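Local coordinates for thiamine pyrophosphokinase (Candida albicans, PDB 2G9Z), which transfers a pyrophosphate group from ATP to thiamine, making the cofactor thiamine pyrophosphate in a magnesium-dependent reaction, at the interface of chains A and B. Sequence-based numbering; all coordinates share one arbitrary frame. Chains: chain A/B, thiamine pyrophosphokinase.

Contact 1: the interface of chains A and B. Residues chain A 285, 287, 306-308; chain B 284-285, 287.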
loop_
_atom_site.group_PDB
_atom_site.type_symbol
_atom_site.label_atom_id
_atom_site.label_comp_id
_atom_site.label_asym_id
_atom_site.label_seq_id
_atom_site.Cartn_x
_atom_site.Cartn_y
_atom_site.Cartn_z
ATOM N N ASN A 285 -6.465 -14.075 -0.297
ATOM C CA ASN A 285 -6.710 -15.020 -1.378
ATOM C C ASN A 285 -8.104 -15.637 -1.264
ATOM O O ASN A 285 -8.417 -16.622 -1.934
ATOM C CB ASN A 285 -5.641 -16.121 -1.360
ATOM C CG ASN A 285 -5.773 -17.046 -0.165
ATOM O OD1 ASN A 285 -6.316 -16.667 0.873
ATOM N ND2 ASN A 285 -5.257 -18.263 -0.301
ATOM N N THR A 287 -11.780 -14.756 -1.972
ATOM C CA THR A 287 -12.665 -13.809 -2.640
ATOM C C THR A 287 -13.854 -14.504 -3.302
ATOM O O THR A 287 -13.741 -15.637 -3.767
ATOM C CB THR A 287 -11.904 -13.035 -3.730
ATOM O OG1 THR A 287 -11.760 -13.863 -4.891
ATOM C CG2 THR A 287 -10.516 -12.661 -3.236
ATOM N N GLU A 306 -14.083 -7.521 -3.695
ATOM C CA GLU A 306 -12.890 -8.245 -4.113
ATOM C C GLU A 306 -12.060 -7.381 -5.048
ATOM O O GLU A 306 -12.573 -6.444 -5.661
ATOM C CB GLU A 306 -13.275 -9.558 -4.815
ATOM C CG GLU A 306 -13.909 -9.398 -6.194
ATOM C CD GLU A 306 -14.350 -10.732 -6.789
ATOM O OE1 GLU A 306 -13.581 -11.714 -6.705
ATOM O OE2 GLU A 306 -15.463 -10.799 -7.346
ATOM N N MET A 307 -10.766 -7.669 -5.132
ATOM C CA MET A 307 -9.905 -6.924 -6.032
ATOM C C MET A 307 -10.366 -7.353 -7.422
ATOM O O MET A 307 -10.791 -8.497 -7.606
ATOM C CB MET A 307 -8.435 -7.282 -5.784
ATOM C CG MET A 307 -7.921 -6.793 -4.439
ATOM S SD MET A 307 -8.097 -4.994 -4.198
ATOM C CE MET A 307 -6.541 -4.393 -4.935
ATOM N N LEU A 308 -10.298 -6.436 -8.384
ATOM C CA LEU A 308 -10.766 -6.701 -9.745
ATOM C C LEU A 308 -12.282 -6.550 -9.729
ATOM O O LEU A 308 -12.969 -6.934 -10.670
ATOM C CB LEU A 308 -10.406 -8.117 -10.207
ATOM C CG LEU A 308 -9.023 -8.381 -10.796
ATOM C CD1 LEU A 308 -8.957 -7.882 -12.234
ATOM C CD2 LEU A 308 -7.984 -7.718 -9.922
ATOM N N SER B 284 -4.593 -9.408 -6.923
ATOM C CA SER B 284 -5.890 -9.582 -7.579
ATOM C C SER B 284 -6.680 -10.742 -6.986
ATOM O O SER B 284 -6.209 -11.433 -6.086
ATOM C CB SER B 284 -5.704 -9.831 -9.072
ATOM O OG SER B 284 -5.257 -11.154 -9.295
ATOM N N ASN B 285 -7.879 -10.963 -7.517
ATOM C CA ASN B 285 -8.743 -12.034 -7.041
ATOM C C ASN B 285 -8.425 -13.353 -7.748
ATOM O O ASN B 285 -9.099 -14.359 -7.534
ATOM C CB ASN B 285 -10.215 -11.656 -7.259
ATOM C CG ASN B 285 -10.665 -11.861 -8.690
ATOM O OD1 ASN B 285 -10.017 -11.405 -9.635
ATOM N ND2 ASN B 285 -11.789 -12.548 -8.859
ATOM N N THR B 287 -6.046 -16.270 -7.896
ATOM C CA THR B 287 -5.012 -16.915 -7.095
ATOM C C THR B 287 -5.100 -18.438 -7.187
ATOM O O THR B 287 -6.186 -18.997 -7.351
ATOM C CB THR B 287 -5.154 -16.489 -5.612
ATOM O OG1 THR B 287 -4.147 -17.131 -4.822
ATOM C CG2 THR B 287 -6.528 -16.876 -5.079
#

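Contact 2: the interface of chains A and B. Residues chain A 277-278, 313-314, 316; chain B 154, 216, 218.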
loop_
_atom_site.group_PDB
_atom_site.type_symbol
_atom_site.label_atom_id
_atom_site.label_comp_id
_atom_site.label_asym_id
_atom_site.label_seq_id
_atom_site.Cartn_x
_atom_site.Cartn_y
_atom_site.Cartn_z
ATOM N N THR A 277 -12.624 9.088 7.678
ATOM C CA THR A 277 -12.583 8.248 6.489
ATOM C C THR A 277 -12.084 6.841 6.817
ATOM O O THR A 277 -11.260 6.661 7.710
ATOM C CB THR A 277 -11.656 8.866 5.429
ATOM O OG1 THR A 277 -12.230 10.090 4.963
ATOM C CG2 THR A 277 -11.461 7.915 4.260
ATOM N N CYS A 278 -12.587 5.845 6.094
ATOM C CA CYS A 278 -12.159 4.467 6.311
ATOM C C CYS A 278 -12.322 3.646 5.038
ATOM O O CYS A 278 -12.920 4.100 4.060
ATOM C CB CYS A 278 -12.958 3.817 7.448
ATOM S SG CYS A 278 -14.717 3.614 7.093
ATOM N N SER A 313 -13.831 2.207 -0.632
ATOM C CA SER A 313 -12.770 3.127 -0.241
ATOM C C SER A 313 -13.457 4.471 -0.083
ATOM O O SER A 313 -14.547 4.680 -0.621
ATOM C CB SER A 313 -11.650 3.199 -1.292
ATOM O OG SER A 313 -12.118 3.662 -2.541
ATOM N N SER A 314 -12.830 5.376 0.654
ATOM C CA SER A 314 -13.425 6.675 0.924
ATOM C C SER A 314 -14.779 6.529 1.635
ATOM O O SER A 314 -15.683 7.340 1.441
ATOM C CB SER A 314 -13.585 7.475 -0.366
ATOM O OG SER A 314 -12.311 7.858 -0.862
ATOM N N ARG A 316 -16.914 6.443 5.241
ATOM C CA ARG A 316 -16.739 7.296 6.416
ATOM C C ARG A 316 -17.401 6.638 7.624
ATOM O O ARG A 316 -18.253 5.762 7.481
ATOM C CB ARG A 316 -17.376 8.682 6.224
ATOM C CG ARG A 316 -17.322 9.267 4.829
ATOM C CD ARG A 316 -15.952 9.784 4.421
ATOM N NE ARG A 316 -16.043 10.404 3.099
ATOM C CZ ARG A 316 -15.021 10.568 2.261
ATOM N NH1 ARG A 316 -13.808 10.163 2.595
ATOM N NH2 ARG A 316 -15.224 11.117 1.068
ATOM N N ASN B 154 -14.160 7.815 -7.091
ATOM C CA ASN B 154 -13.198 8.734 -6.480
ATOM C C ASN B 154 -12.535 9.598 -7.554
ATOM O O ASN B 154 -12.744 9.385 -8.750
ATOM C CB ASN B 154 -12.127 7.988 -5.660
ATOM C CG ASN B 154 -11.218 7.111 -6.508
ATOM O OD1 ASN B 154 -11.102 7.287 -7.721
ATOM N ND2 ASN B 154 -10.548 6.166 -5.856
ATOM N N ARG B 216 -3.146 7.628 2.157
ATOM C CA ARG B 216 -4.199 6.885 2.840
ATOM C C ARG B 216 -4.234 5.489 2.208
ATOM O O ARG B 216 -4.283 5.353 0.986
ATOM C CB ARG B 216 -5.536 7.606 2.661
ATOM C CG ARG B 216 -6.426 7.590 3.892
ATOM C CD ARG B 216 -7.675 8.411 3.642
ATOM N NE ARG B 216 -8.484 7.818 2.581
ATOM C CZ ARG B 216 -9.292 8.507 1.785
ATOM N NH1 ARG B 216 -9.394 9.823 1.922
ATOM N NH2 ARG B 216 -10.010 7.878 0.865
ATOM N N ASP B 218 -6.545 3.075 1.947
ATOM C CA ASP B 218 -7.666 2.681 1.094
ATOM C C ASP B 218 -7.497 3.243 -0.321
ATOM O O ASP B 218 -7.939 2.630 -1.290
ATOM C CB ASP B 218 -9.003 3.128 1.699
ATOM C CG ASP B 218 -9.141 4.637 1.796
ATOM O OD1 ASP B 218 -8.327 5.270 2.496
ATOM O OD2 ASP B 218 -10.076 5.187 1.171
HETATM O O HOH W 1 -11.222 6.221 -2.663
#

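Contact 1: the interface of chains A and B
Two loops of the vitamin B1-binding domain meet here: the one between strands 277-281 and 289-294, contributed by both chains, and the A:Glu306-A:Leu308 segment that follows strand 303-305. B:Asn285 is the centre of the patch, burying 90 Å² against chain A. Its CG lies between the backbone N and the carbonyl carbon (chi1 79°), which turns the carboxamide towards A:Glu306 and A:Leu308. The amide nitrogen ND2 gives a weak, bent hydrogen bond to the carboxylate oxygen OE1 of A:Glu306, 2.9 Å away; the amide and carboxylate planes stand 87° apart, close to perpendicular. On the same carboxylate oxygen A:Glu306 OE1, the hydroxyl OG1 of A:Thr287 forms another weak bond at 3.4 Å. That hydroxyl also lies 3.6 Å from B:Asn285 CB, the threonine side chain crossing the asparagine at about a right angle. At the other end of the amide, B:Asn285 OD1 rests against CB and CG of A:Leu308, each 3.4 Å away, while A:Met307 CB packs on B:Ser284 CA at 3.9 Å. Farther along, the methyl CG2 of B:Thr287 touches A:Asn285 CB, also at 3.9 Å. With its two-fold twin, this largely van der Waals patch joins the vitamin-binding domains of both subunits and probably helps hold the dimer together.

Contact 2: the interface of chains A and B
The guanidinium of B:Arg216 carries the methyl CG2 of A:Thr277 over the centre of one face, 3.3 Å above the plane, and has A:Ser314 OG and the carboxylate of B:Asp218 at its edge. The second flat group, the guanidinium of A:Arg316, has the carbonyl oxygen of A:Ser314 over one face and A:Thr277 CB at its edge. This is the composite active site of thiamine pyrophosphokinase, where the catalytic domain of chain B faces the vitamin B1-binding domain of chain A; B:Asn154 and B:Arg216 belong to one group of residues around the bound thiamine imidodiphosphate, A:Ser313, A:Ser314 and A:Arg316 to another, so the ligand probably sits between the two chains. B:Asp218, near the start of helix 217-233, fixes the rotation of B:Arg216 through a side-on, two-nitrogen grip. B:Arg216 NE meets B:Asp218 OD1 at 2.6 Å in a nearly straight salt bridge (170° at H). B:Arg216 NH2 meets B:Asp218 OD2 at 2.7 Å, and both carboxylate oxygens use their syn lone pairs. The anti side of B:Asp218 OD2 then accepts the backbone N of A:Ser314 at 2.8 Å, 26° out of the carboxylate plane. B:Arg216 NH2 also donates across to the hydroxyl OG of A:Ser314, 2.9 Å away and nearly in the guanidinium plane. A:Thr277 reaches over the arginine because its CG2 is anti to the backbone N, while its OG1, beside that N (chi1 -67°), accepts A:Arg316 NH1 at 2.8 Å. Water 1 joins the hydroxyls of A:Ser313 and A:Ser314, each OG 2.7 Å from it, to the amide ND2 of B:Asn154.

The C-alpha centres of contact 1 and contact 2 lie about 19 Å apart on one two-fold symmetric interface, and no residue belongs to both. Strand 277-281 ties them on chain A: it begins in contact 2 and leads into the loop of contact 1. The segment after strand 303-305 likewise runs on from contact 1 towards strand 312-313 of contact 2. Contact 1 pairs vitamin-binding domains with each other, whereas contact 2 sets one against the partner's catalytic domain. Assembly of the dimer and completion of the active site are therefore probably coupled, and symmetry provides two such sites.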